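Local coordinates for uncharacterized conserved protein (Methanococcus maripaludis S2, PDB 3C2Q) that catalyses the conversion of L-ornithine to L-proline with release of ammonia, using NAD(+) as cofactor, at residues I43-P48 with K61-K66. Sequence-based numbering, arbitrary orientation.
Sequences IEVANP and KRAETK
Ala46 joins the two parallel strands through both its backbone groups: its N donates an almost straight bond (177°) to Ala63 O at 2.9 Å, and its O accepts Thr65 N at 3.0 Å. The short strand segments lie 30° apart in direction and spread toward Ile43, and a water bridges the wider gap, donating to Glu44 O and accepting from Ala63 N.

Apolar side chains pack where the strands spread. Ile43, with CG2 anti to its backbone N, lays this methyl against Arg62 CA (3.6 Å), while CD1 reaches the backbone of Lys61. An alanine here would probably leave a gap beside the backbone of Lys61 and Arg62 and take from Ala63 CB one of its two apolar neighbours across the contact, leaving Val45 CG2. That branch meets Ala63 CB at 4.0 Å. Val45 also crosses the buried Thr65 at about a right angle, CG1 lying 3.5 Å from OG1, and Thr65 CB sits 3.3 Å from Asn47 O.

On the face of Ala46 and Glu64, whose CB atoms touch, a second water accepts from Asn47 ND2 and donates to Glu64 OE1 and Thr65 O. Glu64 OE2 meets Arg62 NH1 at the guanidinium edge, 3.4 Å away, in a salt bridge whose hydrogen bond is weak, and also bonds Tyr57 OH; Arg62 pairs through NE with Glu60.

Arg268 NH2 bonds Asn47 O and Thr65 O, tying this end to the Rossmann-fold region. The pair is the parallel step in an otherwise antiparallel seven-stranded sheet, whose 53-57/62-66 hairpin carries a G1 beta bulge at Lys61 and Arg62.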
loop_
_atom_site.group_PDB
_atom_site.type_symbol
_atom_site.label_atom_id
_atom_site.label_comp_id
_atom_site.label_asym_id
_atom_site.label_seq_id
_atom_site.Cartn_x
_atom_site.Cartn_y
_atom_site.Cartn_z
ATOM N N ILE B 43 5.550 42.195 15.574
ATOM C CA ILE B 43 5.994 42.235 14.202
ATOM C C ILE B 43 5.552 40.932 13.524
ATOM O O ILE B 43 5.743 39.865 14.081
ATOM C CB ILE B 43 7.537 42.331 14.109
ATOM C CG1 ILE B 43 8.054 43.626 14.766
ATOM C CG2 ILE B 43 7.974 42.287 12.639
ATOM C CD1 ILE B 43 9.548 43.813 14.585
ATOM N N GLU B 44 4.987 41.021 12.329
ATOM C CA GLU B 44 4.578 39.811 11.597
ATOM C C GLU B 44 5.795 39.223 10.904
ATOM O O GLU B 44 6.416 39.886 10.080
ATOM C CB GLU B 44 3.490 40.131 10.578
ATOM C CG GLU B 44 2.318 40.931 11.175
ATOM C CD GLU B 44 1.064 40.932 10.277
ATOM O OE1 GLU B 44 1.114 40.391 9.137
ATOM O OE2 GLU B 44 0.023 41.465 10.734
ATOM N N VAL B 45 6.143 37.977 11.239
ATOM C CA VAL B 45 7.289 37.318 10.597
ATOM C C VAL B 45 6.941 36.919 9.149
ATOM O O VAL B 45 6.012 36.125 8.916
ATOM C CB VAL B 45 7.784 36.106 11.418
ATOM C CG1 VAL B 45 9.027 35.515 10.799
ATOM C CG2 VAL B 45 8.053 36.516 12.891
ATOM N N ALA B 46 7.702 37.455 8.194
ATOM C CA ALA B 46 7.479 37.204 6.786
ATOM C C ALA B 46 7.738 35.726 6.431
ATOM O O ALA B 46 8.685 35.110 6.922
ATOM C CB ALA B 46 8.361 38.117 5.930
ATOM N N ASN B 47 6.883 35.200 5.555
ATOM C CA ASN B 47 7.133 33.942 4.815
ATOM C C ASN B 47 7.144 32.690 5.715
ATOM O O ASN B 47 8.134 31.957 5.728
ATOM C CB ASN B 47 8.457 34.027 4.021
ATOM C CG ASN B 47 8.528 35.238 3.093
ATOM O OD1 ASN B 47 7.559 35.584 2.411
ATOM N ND2 ASN B 47 9.699 35.873 3.048
ATOM N N PRO B 48 6.047 32.438 6.444
ATOM C CA PRO B 48 6.018 31.321 7.374
ATOM C C PRO B 48 6.389 30.006 6.648
ATOM O O PRO B 48 5.972 29.818 5.514
ATOM C CB PRO B 48 4.579 31.303 7.887
ATOM C CG PRO B 48 3.809 32.253 7.071
ATOM C CD PRO B 48 4.780 33.198 6.437
ATOM N N LYS B 61 11.790 47.281 11.981
ATOM C CA LYS B 61 10.510 46.732 12.465
ATOM C C LYS B 61 9.978 45.630 11.515
ATOM O O LYS B 61 8.823 45.639 11.083
ATOM C CB LYS B 61 9.462 47.832 12.683
ATOM C CG LYS B 61 9.883 48.848 13.739
ATOM C CD LYS B 61 8.991 50.052 13.734
ATOM C CE LYS B 61 9.276 50.874 14.991
ATOM N NZ LYS B 61 8.091 51.692 15.382
ATOM N N ARG B 62 10.871 44.707 11.181
ATOM C CA ARG B 62 10.507 43.540 10.386
ATOM C C ARG B 62 11.240 42.292 10.865
ATOM O O ARG B 62 12.220 42.376 11.611
ATOM C CB ARG B 62 10.688 43.795 8.879
ATOM C CG ARG B 62 12.108 43.981 8.410
ATOM C CD ARG B 62 12.152 44.189 6.891
ATOM N NE ARG B 62 13.538 44.320 6.430
ATOM C CZ ARG B 62 14.308 43.314 6.006
ATOM N NH1 ARG B 62 13.830 42.066 5.942
ATOM N NH2 ARG B 62 15.562 43.563 5.638
ATOM N N ALA B 63 10.717 41.130 10.461
ATOM C CA ALA B 63 11.348 39.852 10.751
ATOM C C ALA B 63 10.981 38.916 9.601
ATOM O O ALA B 63 9.964 39.109 8.938
ATOM C CB ALA B 63 10.893 39.290 12.105
ATOM N N GLU B 64 11.850 37.947 9.339
ATOM C CA GLU B 64 11.587 36.978 8.285
ATOM C C GLU B 64 12.032 35.566 8.711
ATOM O O GLU B 64 12.866 35.391 9.616
ATOM C CB GLU B 64 12.208 37.419 6.956
ATOM C CG GLU B 64 13.697 37.310 6.905
ATOM C CD GLU B 64 14.206 37.659 5.531
ATOM O OE1 GLU B 64 14.085 36.831 4.589
ATOM O OE2 GLU B 64 14.700 38.788 5.381
ATOM N N THR B 65 11.437 34.582 8.051
ATOM C CA THR B 65 11.731 33.175 8.290
ATOM C C THR B 65 12.833 32.805 7.307
ATOM O O THR B 65 12.598 32.801 6.078
ATOM C CB THR B 65 10.474 32.276 8.007
ATOM O OG1 THR B 65 9.350 32.738 8.753
ATOM C CG2 THR B 65 10.751 30.799 8.380
ATOM N N LYS B 66 14.016 32.493 7.842
ATOM C CA LYS B 66 15.184 32.124 7.049
ATOM C C LYS B 66 15.575 30.677 7.311
ATOM O O LYS B 66 15.621 30.232 8.452
ATOM C CB LYS B 66 16.414 32.981 7.419
ATOM C CG LYS B 66 16.413 34.422 6.938
ATOM C CD LYS B 66 17.871 34.890 6.973
ATOM C CE LYS B 66 18.069 36.346 6.546
ATOM N NZ LYS B 66 19.568 36.664 6.573
HETATM O O HOH W 1 8.103 41.629 9.010
HETATM O O HOH W 2 12.136 34.758 4.225
#